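Local coordinates for mandelate racemase / muconate lactonizing enzyme family protein (Agrobacterium tumefaciens, PDB 4DXK), which is an enolase-superfamily member of the mandelate racemase subgroup, whose precise reaction is not established but which probably has lyase or racemase-type activity, at residues A[5-10]-A[19-24]; A[105-110]-A[330-335]; A[240-245]-A[266-271]. All coordinates share one frame; numbering follows the deposited sequence. Where two conformers were deposited one is given.

Interaction 1: residues A[5-10]-A[19-24]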
loop_
_atom_site.group_PDB
_atom_site.type_symbol
_atom_site.label_atom_id
_atom_site.label_comp_id
_atom_site.label_asym_id
_atom_site.label_seq_id
_atom_site.Cartn_x
_atom_site.Cartn_y
_atom_site.Cartn_z
ATOM N N LYS A 5 -20.522 -25.825 -41.209
ATOM C CA LYS A 5 -19.299 -26.632 -41.225
ATOM C C LYS A 5 -18.127 -25.866 -40.643
ATOM O O LYS A 5 -18.039 -24.648 -40.788
ATOM C CB LYS A 5 -18.916 -27.037 -42.654
ATOM C CG LYS A 5 -20.001 -27.701 -43.464
ATOM C CD LYS A 5 -19.608 -27.800 -44.930
ATOM C CE LYS A 5 -18.249 -28.461 -45.104
ATOM N NZ LYS A 5 -17.913 -28.694 -46.544
ATOM N N LEU A 6 -17.221 -26.591 -39.998
ATOM C CA LEU A 6 -15.925 -26.048 -39.620
ATOM C C LEU A 6 -14.865 -26.780 -40.403
ATOM O O LEU A 6 -14.803 -28.017 -40.388
ATOM C CB LEU A 6 -15.628 -26.238 -38.137
ATOM C CG LEU A 6 -16.417 -25.471 -37.093
ATOM C CD1 LEU A 6 -15.674 -25.524 -35.752
ATOM C CD2 LEU A 6 -16.676 -24.033 -37.539
ATOM N N GLU A 7 -14.020 -26.021 -41.082
ATOM C CA GLU A 7 -12.969 -26.580 -41.916
ATOM C C GLU A 7 -11.633 -26.074 -41.391
ATOM O O GLU A 7 -11.483 -24.881 -41.115
ATOM C CB GLU A 7 -13.179 -26.145 -43.368
ATOM C CG GLU A 7 -12.034 -26.494 -44.304
ATOM C CD GLU A 7 -12.250 -25.967 -45.712
ATOM O OE1 GLU A 7 -13.185 -25.163 -45.932
ATOM O OE2 GLU A 7 -11.480 -26.353 -46.610
ATOM N N THR A 8 -10.668 -26.969 -41.232
ATOM C CA THR A 8 -9.312 -26.549 -40.924
ATOM C C THR A 8 -8.403 -26.865 -42.100
ATOM O O THR A 8 -8.591 -27.872 -42.789
ATOM C CB THR A 8 -8.783 -27.223 -39.660
ATOM O OG1 THR A 8 -9.027 -28.634 -39.737
ATOM C CG2 THR A 8 -9.472 -26.654 -38.422
ATOM N N VAL A 9 -7.415 -26.002 -42.324
ATOM C CA VAL A 9 -6.487 -26.136 -43.439
ATOM C C VAL A 9 -5.072 -25.957 -42.919
ATOM O O VAL A 9 -4.791 -25.017 -42.163
ATOM C CB VAL A 9 -6.756 -25.070 -44.522
ATOM C CG1 VAL A 9 -5.820 -25.254 -45.711
ATOM C CG2 VAL A 9 -8.201 -25.119 -44.978
ATOM N N ARG A 10 -4.190 -26.865 -43.331
ATOM C CA ARG A 10 -2.767 -26.764 -43.043
ATOM C C ARG A 10 -1.980 -26.946 -44.331
ATOM O O ARG A 10 -2.469 -27.554 -45.291
ATOM C CB ARG A 10 -2.320 -27.813 -42.018
ATOM C CG ARG A 10 -2.875 -27.563 -40.624
ATOM C CD ARG A 10 -2.315 -28.517 -39.571
ATOM N NE ARG A 10 -2.781 -29.890 -39.752
ATOM C CZ ARG A 10 -2.035 -30.881 -40.227
ATOM N NH1 ARG A 10 -0.773 -30.660 -40.573
ATOM N NH2 ARG A 10 -2.553 -32.094 -40.357
ATOM N N TRP A 19 -5.351 -22.472 -40.663
ATOM C CA TRP A 19 -6.532 -21.697 -41.036
ATOM C C TRP A 19 -7.791 -22.407 -40.580
ATOM O O TRP A 19 -7.882 -23.646 -40.616
ATOM C CB TRP A 19 -6.569 -21.398 -42.543
ATOM C CG TRP A 19 -5.421 -20.544 -42.912
ATOM C CD1 TRP A 19 -5.348 -19.185 -42.805
ATOM C CD2 TRP A 19 -4.134 -20.984 -43.351
ATOM N NE1 TRP A 19 -4.106 -18.747 -43.196
ATOM C CE2 TRP A 19 -3.335 -19.835 -43.523
ATOM C CE3 TRP A 19 -3.578 -22.240 -43.624
ATOM C CZ2 TRP A 19 -2.008 -19.903 -43.959
ATOM C CZ3 TRP A 19 -2.265 -22.305 -44.056
ATOM C CH2 TRP A 19 -1.496 -21.146 -44.222
ATOM N N VAL A 20 -8.754 -21.616 -40.125
ATOM C CA VAL A 20 -10.057 -22.118 -39.723
ATOM C C VAL A 20 -11.085 -21.413 -40.587
ATOM O O VAL A 20 -11.135 -20.175 -40.626
ATOM C CB VAL A 20 -10.326 -21.817 -38.234
ATOM C CG1 VAL A 20 -11.751 -22.216 -37.840
ATOM C CG2 VAL A 20 -9.310 -22.522 -37.354
ATOM N N LEU A 21 -11.896 -22.192 -41.288
ATOM C CA LEU A 21 -12.929 -21.649 -42.168
ATOM C C LEU A 21 -14.292 -22.024 -41.618
ATOM O O LEU A 21 -14.576 -23.200 -41.358
ATOM C CB LEU A 21 -12.767 -22.147 -43.606
ATOM C CG LEU A 21 -11.619 -21.517 -44.399
ATOM C CD1 LEU A 21 -10.278 -22.109 -44.012
ATOM C CD2 LEU A 21 -11.850 -21.655 -45.894
ATOM N N VAL A 22 -15.123 -21.016 -41.403
ATOM C CA VAL A 22 -16.441 -21.208 -40.824
ATOM C C VAL A 22 -17.475 -21.047 -41.935
ATOM O O VAL A 22 -17.671 -19.947 -42.470
ATOM C CB VAL A 22 -16.697 -20.195 -39.689
ATOM C CG1 VAL A 22 -18.093 -20.385 -39.115
ATOM C CG2 VAL A 22 -15.656 -20.350 -38.587
ATOM N N HIS A 23 -18.103 -22.156 -42.314
ATOM C CA HIS A 23 -19.091 -22.151 -43.386
ATOM C C HIS A 23 -20.481 -21.931 -42.796
ATOM O O HIS A 23 -20.753 -22.343 -41.662
ATOM C CB HIS A 23 -19.069 -23.481 -44.134
ATOM C CG HIS A 23 -17.762 -23.787 -44.789
ATOM N ND1 HIS A 23 -17.592 -23.743 -46.155
ATOM C CD2 HIS A 23 -16.566 -24.154 -44.273
ATOM C CE1 HIS A 23 -16.344 -24.067 -46.452
ATOM N NE2 HIS A 23 -15.702 -24.322 -45.327
ATOM N N THR A 24 -21.355 -21.291 -43.568
ATOM C CA THR A 24 -22.716 -21.000 -43.131
ATOM C C THR A 24 -23.740 -21.455 -44.157
ATOM O O THR A 24 -23.420 -21.680 -45.330
ATOM C CB THR A 24 -22.919 -19.483 -42.878
ATOM O OG1 THR A 24 -22.725 -18.751 -44.098
ATOM C CG2 THR A 24 -21.945 -18.971 -41.818
#
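Val9 and Leu21 meet at the apolar centre, where methyl CG2 of Val9 lies 3.8 Å from CD1 of Leu21 across the two strands of a beta hairpin. On the other face Leu6 and Val22 run side by side and point the same way, CD2 of Leu6 being 4.0 Å from CG2 of Val22. The strand segments are antiparallel, at 158°, and Lys5-His23, Glu7-Leu21 and Val9-Trp19 are the hydrogen-bonded pairs; of their bonds, Leu21 N to Glu7 O is 2.7 Å long and nearly straight. Toward the polar edge, Glu7 turns CG anti to its backbone N (chi1 171°) and extends along the sheet to the imidazole of His23. There His23 NE2 donates to Glu7 OE1 over 2.7 Å; OE1 lies in the ring plane, 4° out of it, and NE2 approaches it from the anti side of the carboxylate. Glu7 OE2 forms a salt bridge with Arg392, so both carboxylate oxygens have partners and the group's rotation is restrained. Strand 390-396 pairs with 5-10 on the side away from 19-24, and strand 30-35 with 19-24. Helix 38-53 covers Leu6 and Thr8, whose OG1 bonds Glu42, while helix 79-99 packs on Val20 and Val22.

Interaction 2: residues A[105-110]-A[330-335]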
loop_
_atom_site.group_PDB
_atom_site.type_symbol
_atom_site.label_atom_id
_atom_site.label_comp_id
_atom_site.label_asym_id
_atom_site.label_seq_id
_atom_site.Cartn_x
_atom_site.Cartn_y
_atom_site.Cartn_z
ATOM N N GLN A 105 -14.506 -1.032 -39.965
ATOM C CA GLN A 105 -15.756 -0.305 -39.792
ATOM C C GLN A 105 -16.596 -0.911 -38.672
ATOM O O GLN A 105 -17.116 -0.195 -37.813
ATOM C CB GLN A 105 -16.565 -0.266 -41.089
ATOM C CG GLN A 105 -17.885 0.480 -40.908
ATOM C CD GLN A 105 -17.665 1.920 -40.474
ATOM O OE1 GLN A 105 -16.983 2.672 -41.155
ATOM N NE2 GLN A 105 -18.226 2.296 -39.335
ATOM N N LEU A 106 -16.723 -2.229 -38.667
ATOM C CA LEU A 106 -17.534 -2.902 -37.668
ATOM C C LEU A 106 -16.969 -2.731 -36.265
ATOM O O LEU A 106 -17.716 -2.817 -35.298
ATOM C CB LEU A 106 -17.704 -4.383 -38.021
ATOM C CG LEU A 106 -18.467 -4.651 -39.319
ATOM C CD1 LEU A 106 -18.592 -6.148 -39.513
ATOM C CD2 LEU A 106 -19.839 -3.978 -39.308
ATOM N N LEU A 107 -15.665 -2.496 -36.146
ATOM C CA LEU A 107 -15.059 -2.226 -34.845
ATOM C C LEU A 107 -15.398 -0.840 -34.286
ATOM O O LEU A 107 -15.185 -0.592 -33.094
ATOM C CB LEU A 107 -13.538 -2.406 -34.903
ATOM C CG LEU A 107 -13.048 -3.818 -35.208
ATOM C CD1 LEU A 107 -11.550 -3.806 -35.447
ATOM C CD2 LEU A 107 -13.419 -4.788 -34.103
ATOM N N GLY A 108 -15.908 0.058 -35.124
ATOM C CA GLY A 108 -16.189 1.431 -34.725
ATOM C C GLY A 108 -15.682 2.489 -35.687
ATOM O O GLY A 108 -15.763 3.695 -35.402
ATOM N N GLY A 109 -15.173 2.066 -36.839
ATOM C CA GLY A 109 -14.812 2.997 -37.888
ATOM C C GLY A 109 -13.328 3.098 -38.170
ATOM O O GLY A 109 -12.502 2.714 -37.337
ATOM N N PHE A 110 -12.989 3.611 -39.344
ATOM C CA PHE A 110 -11.597 3.876 -39.698
ATOM C C PHE A 110 -11.133 5.157 -39.024
ATOM O O PHE A 110 -11.292 6.254 -39.580
ATOM C CB PHE A 110 -11.452 4.038 -41.210
ATOM C CG PHE A 110 -11.572 2.756 -41.984
ATOM C CD1 PHE A 110 -12.820 2.260 -42.356
ATOM C CD2 PHE A 110 -10.434 2.070 -42.380
ATOM C CE1 PHE A 110 -12.926 1.084 -43.095
ATOM C CE2 PHE A 110 -10.527 0.888 -43.109
ATOM C CZ PHE A 110 -11.777 0.394 -43.472
ATOM N N THR A 330 -4.296 -5.296 -38.880
ATOM C CA THR A 330 -4.325 -3.991 -39.519
ATOM C C THR A 330 -5.712 -3.354 -39.400
ATOM O O THR A 330 -5.816 -2.162 -39.122
ATOM C CB THR A 330 -3.826 -4.064 -40.972
ATOM O OG1 THR A 330 -2.503 -4.620 -40.988
ATOM C CG2 THR A 330 -3.767 -2.682 -41.592
ATOM N N HIS A 331 -6.779 -4.142 -39.565
ATOM C CA HIS A 331 -8.131 -3.613 -39.320
ATOM C C HIS A 331 -8.248 -3.049 -37.900
ATOM O O HIS A 331 -8.760 -1.949 -37.688
ATOM C CB HIS A 331 -9.212 -4.685 -39.516
ATOM C CG HIS A 331 -9.517 -4.995 -40.946
ATOM N ND1 HIS A 331 -10.438 -4.283 -41.685
ATOM C CD2 HIS A 331 -9.022 -5.947 -41.772
ATOM C CE1 HIS A 331 -10.494 -4.782 -42.907
ATOM N NE2 HIS A 331 -9.646 -5.795 -42.986
ATOM N N LEU A 332 -7.785 -3.807 -36.914
ATOM C CA LEU A 332 -7.803 -3.331 -35.533
ATOM C C LEU A 332 -6.992 -2.049 -35.352
ATOM O O LEU A 332 -7.439 -1.106 -34.692
ATOM C CB LEU A 332 -7.289 -4.417 -34.602
ATOM C CG LEU A 332 -7.158 -4.031 -33.124
ATOM C CD1 LEU A 332 -8.497 -3.646 -32.507
ATOM C CD2 LEU A 332 -6.502 -5.164 -32.341
ATOM N N SER A 333 -5.828 -2.000 -35.982
ATOM C CA SER A 333 -4.954 -0.840 -35.891
ATOM C C SER A 333 -5.502 0.395 -36.594
ATOM O O SER A 333 -5.128 1.502 -36.235
ATOM C CB SER A 333 -3.571 -1.182 -36.438
ATOM O OG SER A 333 -2.908 -2.076 -35.564
ATOM N N LEU A 334 -6.358 0.225 -37.601
ATOM C CA LEU A 334 -6.973 1.384 -38.240
ATOM C C LEU A 334 -8.143 1.905 -37.417
ATOM O O LEU A 334 -8.483 3.084 -37.484
ATOM C CB LEU A 334 -7.428 1.063 -39.667
ATOM C CG LEU A 334 -6.302 0.658 -40.622
ATOM C CD1 LEU A 334 -6.855 0.550 -42.031
ATOM C CD2 LEU A 334 -5.124 1.605 -40.602
ATOM N N ASN A 335 -8.770 1.034 -36.636
ATOM C CA ASN A 335 -9.873 1.454 -35.788
ATOM C C ASN A 335 -9.447 2.030 -34.434
ATOM O O ASN A 335 -9.909 3.088 -34.028
ATOM C CB ASN A 335 -10.853 0.310 -35.533
ATOM C CG ASN A 335 -11.777 0.618 -34.394
ATOM O OD1 ASN A 335 -11.581 0.126 -33.269
ATOM N ND2 ASN A 335 -12.739 1.491 -34.637
#
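Leu107 and Asn335 meet at a Schellman motif, in which Gly108, with phi 132°, is the first residue to leave helical geometry after the short helix that starts at 103. CB of Leu107 rests 3.5 Å from CG of the Asn335 amide, and beyond it CD1 of Leu107 reaches the backbone of helix 323-335, 3.8 Å from CA of Leu332. Farther along, Leu334 puts CD1 at the ring edge of Phe110, 3.8 Å from CE2. Gly109 also has positive phi, and the chain then passes the end of the helix, where Ser111 OG hydrogen-bonds to Asn335 O. Several neighbours position this first shell. Leu107 packs on Trp92 of helix 79-99 and on Arg302 of helix 297-310, which also touches Leu332; His331 hydrogen-bonds to Ala104 N through ND1 and to Leu376 O through NE2. The contact thus joins the N-terminal domain region to a helix of the barrel domain, and it borders a subunit interface: Asp62 of the second subunit takes a hydrogen bond from Asn335 ND2. Asn335 has CG anti to its backbone N (chi1 165°), which carries the amide to the glycine turn. There ND2 donates to Gly109 O over 3.0 Å, meeting a lone pair in the carbonyl plane at a C=O...N angle of 133°.

Interaction 3: residues A[240-245]-A[266-271]. With NA (sodium ion), chain C.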
loop_
_atom_site.group_PDB
_atom_site.type_symbol
_atom_site.label_atom_id
_atom_site.label_comp_id
_atom_site.label_asym_id
_atom_site.label_seq_id
_atom_site.Cartn_x
_atom_site.Cartn_y
_atom_site.Cartn_z
ATOM N N TRP A 240 11.297 0.542 -27.009
ATOM C CA TRP A 240 10.595 -0.313 -26.057
ATOM C C TRP A 240 11.404 -1.563 -25.777
ATOM O O TRP A 240 12.271 -1.929 -26.577
ATOM C CB TRP A 240 9.157 -0.605 -26.507
ATOM C CG TRP A 240 8.878 -1.643 -27.580
ATOM C CD1 TRP A 240 9.428 -2.896 -27.728
ATOM C CD2 TRP A 240 7.876 -1.526 -28.598
ATOM N NE1 TRP A 240 8.828 -3.552 -28.788
ATOM C CE2 TRP A 240 7.868 -2.732 -29.326
ATOM C CE3 TRP A 240 6.990 -0.510 -28.967
ATOM C CZ2 TRP A 240 7.013 -2.940 -30.417
ATOM C CZ3 TRP A 240 6.128 -0.730 -30.026
ATOM C CH2 TRP A 240 6.150 -1.931 -30.741
ATOM N N HIS A 241 11.135 -2.192 -24.637
ATOM C CA HIS A 241 11.777 -3.442 -24.243
ATOM C C HIS A 241 10.686 -4.480 -24.118
ATOM O O HIS A 241 9.880 -4.450 -23.174
ATOM C CB HIS A 241 12.534 -3.283 -22.924
ATOM C CG HIS A 241 13.751 -2.419 -23.035
ATOM N ND1 HIS A 241 14.526 -2.078 -21.945
ATOM C CD2 HIS A 241 14.331 -1.825 -24.104
ATOM C CE1 HIS A 241 15.526 -1.308 -22.339
ATOM N NE2 HIS A 241 15.427 -1.133 -23.645
ATOM N N GLU A 242 10.640 -5.379 -25.094
ATOM C CA GLU A 242 9.523 -6.301 -25.251
ATOM C C GLU A 242 9.814 -7.641 -24.595
ATOM O O GLU A 242 10.867 -8.253 -24.831
ATOM C CB GLU A 242 9.238 -6.489 -26.740
ATOM C CG GLU A 242 8.043 -7.382 -27.061
ATOM C CD GLU A 242 7.722 -7.388 -28.544
ATOM O OE1 GLU A 242 8.133 -6.452 -29.261
ATOM O OE2 GLU A 242 7.071 -8.346 -29.018
ATOM N N ASP A 243 8.871 -8.095 -23.777
ATOM C CA ASP A 243 8.966 -9.386 -23.098
ATOM C C ASP A 243 10.342 -9.604 -22.459
ATOM O O ASP A 243 11.010 -10.602 -22.725
ATOM C CB ASP A 243 8.583 -10.511 -24.064
ATOM C CG ASP A 243 7.110 -10.498 -24.399
ATOM O OD1 ASP A 243 6.334 -10.052 -23.544
ATOM O OD2 ASP A 243 6.726 -10.924 -25.503
ATOM N N PRO A 244 10.758 -8.676 -21.584
ATOM C CA PRO A 244 12.095 -8.798 -20.992
ATOM C C PRO A 244 12.252 -10.007 -20.075
ATOM O O PRO A 244 13.376 -10.489 -19.892
ATOM C CB PRO A 244 12.233 -7.507 -20.185
ATOM C CG PRO A 244 10.810 -7.093 -19.883
ATOM C CD PRO A 244 10.059 -7.460 -21.122
ATOM N N ILE A 245 11.143 -10.456 -19.489
ATOM C CA ILE A 245 11.093 -11.629 -18.626
ATOM C C ILE A 245 9.849 -12.427 -19.008
ATOM O O ILE A 245 9.032 -11.961 -19.795
ATOM C CB ILE A 245 11.051 -11.262 -17.115
ATOM C CG1 ILE A 245 9.775 -10.474 -16.781
ATOM C CG2 ILE A 245 12.318 -10.504 -16.682
ATOM C CD1 ILE A 245 9.549 -10.308 -15.279
ATOM N N ALA A 266 4.531 -5.420 -23.551
ATOM C CA ALA A 266 4.014 -6.675 -23.012
ATOM C C ALA A 266 2.532 -6.774 -23.351
ATOM O O ALA A 266 1.829 -5.762 -23.250
ATOM C CB ALA A 266 4.195 -6.712 -21.497
ATOM N N SER A 267 2.036 -7.942 -23.773
ATOM C CA SER A 267 2.825 -9.075 -24.258
ATOM C C SER A 267 1.966 -9.905 -25.204
ATOM O O SER A 267 0.844 -10.289 -24.854
ATOM C CB SER A 267 3.290 -9.994 -23.131
ATOM O OG SER A 267 3.962 -11.128 -23.675
ATOM N N GLU A 268 2.522 -10.238 -26.365
ATOM C CA GLU A 268 1.895 -11.174 -27.294
ATOM C C GLU A 268 1.620 -12.532 -26.639
ATOM O O GLU A 268 0.789 -13.303 -27.125
ATOM C CB GLU A 268 2.794 -11.361 -28.520
ATOM C CG GLU A 268 4.106 -12.089 -28.203
ATOM C CD GLU A 268 5.136 -12.047 -29.318
ATOM O OE1 GLU A 268 5.305 -10.979 -29.931
ATOM O OE2 GLU A 268 5.788 -13.087 -29.573
ATOM N N THR A 269 2.322 -12.836 -25.551
ATOM C CA THR A 269 2.153 -14.137 -24.891
ATOM C C THR A 269 0.982 -14.206 -23.914
ATOM O O THR A 269 0.670 -15.292 -23.429
ATOM C CB THR A 269 3.436 -14.607 -24.146
ATOM O OG1 THR A 269 3.653 -13.808 -22.972
ATOM C CG2 THR A 269 4.656 -14.527 -25.050
ATOM N N LEU A 270 0.345 -13.070 -23.626
ATOM C CA LEU A 270 -0.754 -13.002 -22.668
ATOM C C LEU A 270 -2.098 -13.150 -23.361
ATOM O O LEU A 270 -2.297 -12.630 -24.470
ATOM C CB LEU A 270 -0.733 -11.663 -21.914
ATOM C CG LEU A 270 0.416 -11.485 -20.922
ATOM C CD1 LEU A 270 0.444 -10.053 -20.409
ATOM C CD2 LEU A 270 0.321 -12.466 -19.755
ATOM N N GLY A 271 -3.036 -13.822 -22.704
ATOM C CA GLY A 271 -4.358 -14.026 -23.271
ATOM C C GLY A 271 -5.510 -13.541 -22.409
ATOM O O GLY A 271 -5.500 -13.713 -21.187
HETATM NA NA NA C . 7.578 -10.426 -29.909
HETATM O O HOH W 1 5.066 -9.095 -26.743
HETATM O O HOH W 2 8.028 -11.296 -27.799
HETATM O O HOH W 3 8.020 -12.580 -30.757
#
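Glu242 and Glu268 converge on one sodium ion, each giving a single carboxylate oxygen: Glu242 OE2 and Glu268 OE1 both lie 2.3 Å from the metal. Their side chains cross at about a right angle, with carboxylate planes 70° apart, and the two ligand oxygens come within 3.3 Å of each other, a closeness the cation would offset. Glu242 has CG anti to its backbone N (chi1 -177°) and is extended beyond it; its other oxygen, OE1, accepts from Trp240 NE1 on the anti side and forms a salt bridge with Lys172. Glu268 instead has CG between backbone N and carbonyl carbon (chi1 68°), and its OE2 is hydrogen-bonded to Tyr71 OH of a third subunit. Glu216 completes the trio of metal-binding glutamates. This carboxylate arrangement at the C-terminal ends of successive barrel strands is characteristic of the enolase superfamily, where it holds a divalent cation, normally magnesium. In the second shell, Asp243 OD1 accepts from Ser267 OG over 2.6 Å, on the syn side but well out of the carboxylate plane. Ser267 follows a cis peptide, and its OG accepts from Thr269 N, 3.0 Å away, in an ST turn. Asp243 OD2 takes hydrogen bonds from two waters: one, 2.7 Å away, is itself a sodium ligand, while the other also donates to Glu242 OE2 and accepts from Glu268 N.

How the interactions relate
All three contacts are largely buried, but they hold different elements and differ in chemistry. Interaction 1 is a sheet contact within the N-terminal domain, built from backbone hydrogen bonds with methyls on both faces. Interaction 2 joins that domain region to the barrel through apolar packing and one hydrogen bond from a side-chain amide, beside a subunit interface. Interaction 3 lies within the barrel and is almost wholly polar, made of carboxylates, waters and a metal, with a third subunit reaching it. Interactions 1 and 3 sit on opposite sides of the chain's centre, their centres 30 Å apart. Nearest atoms of interactions 2 and 3 are about 10 Å apart, and segments 240-245 and 266-271 fall between the two segments of interaction 2 in sequence.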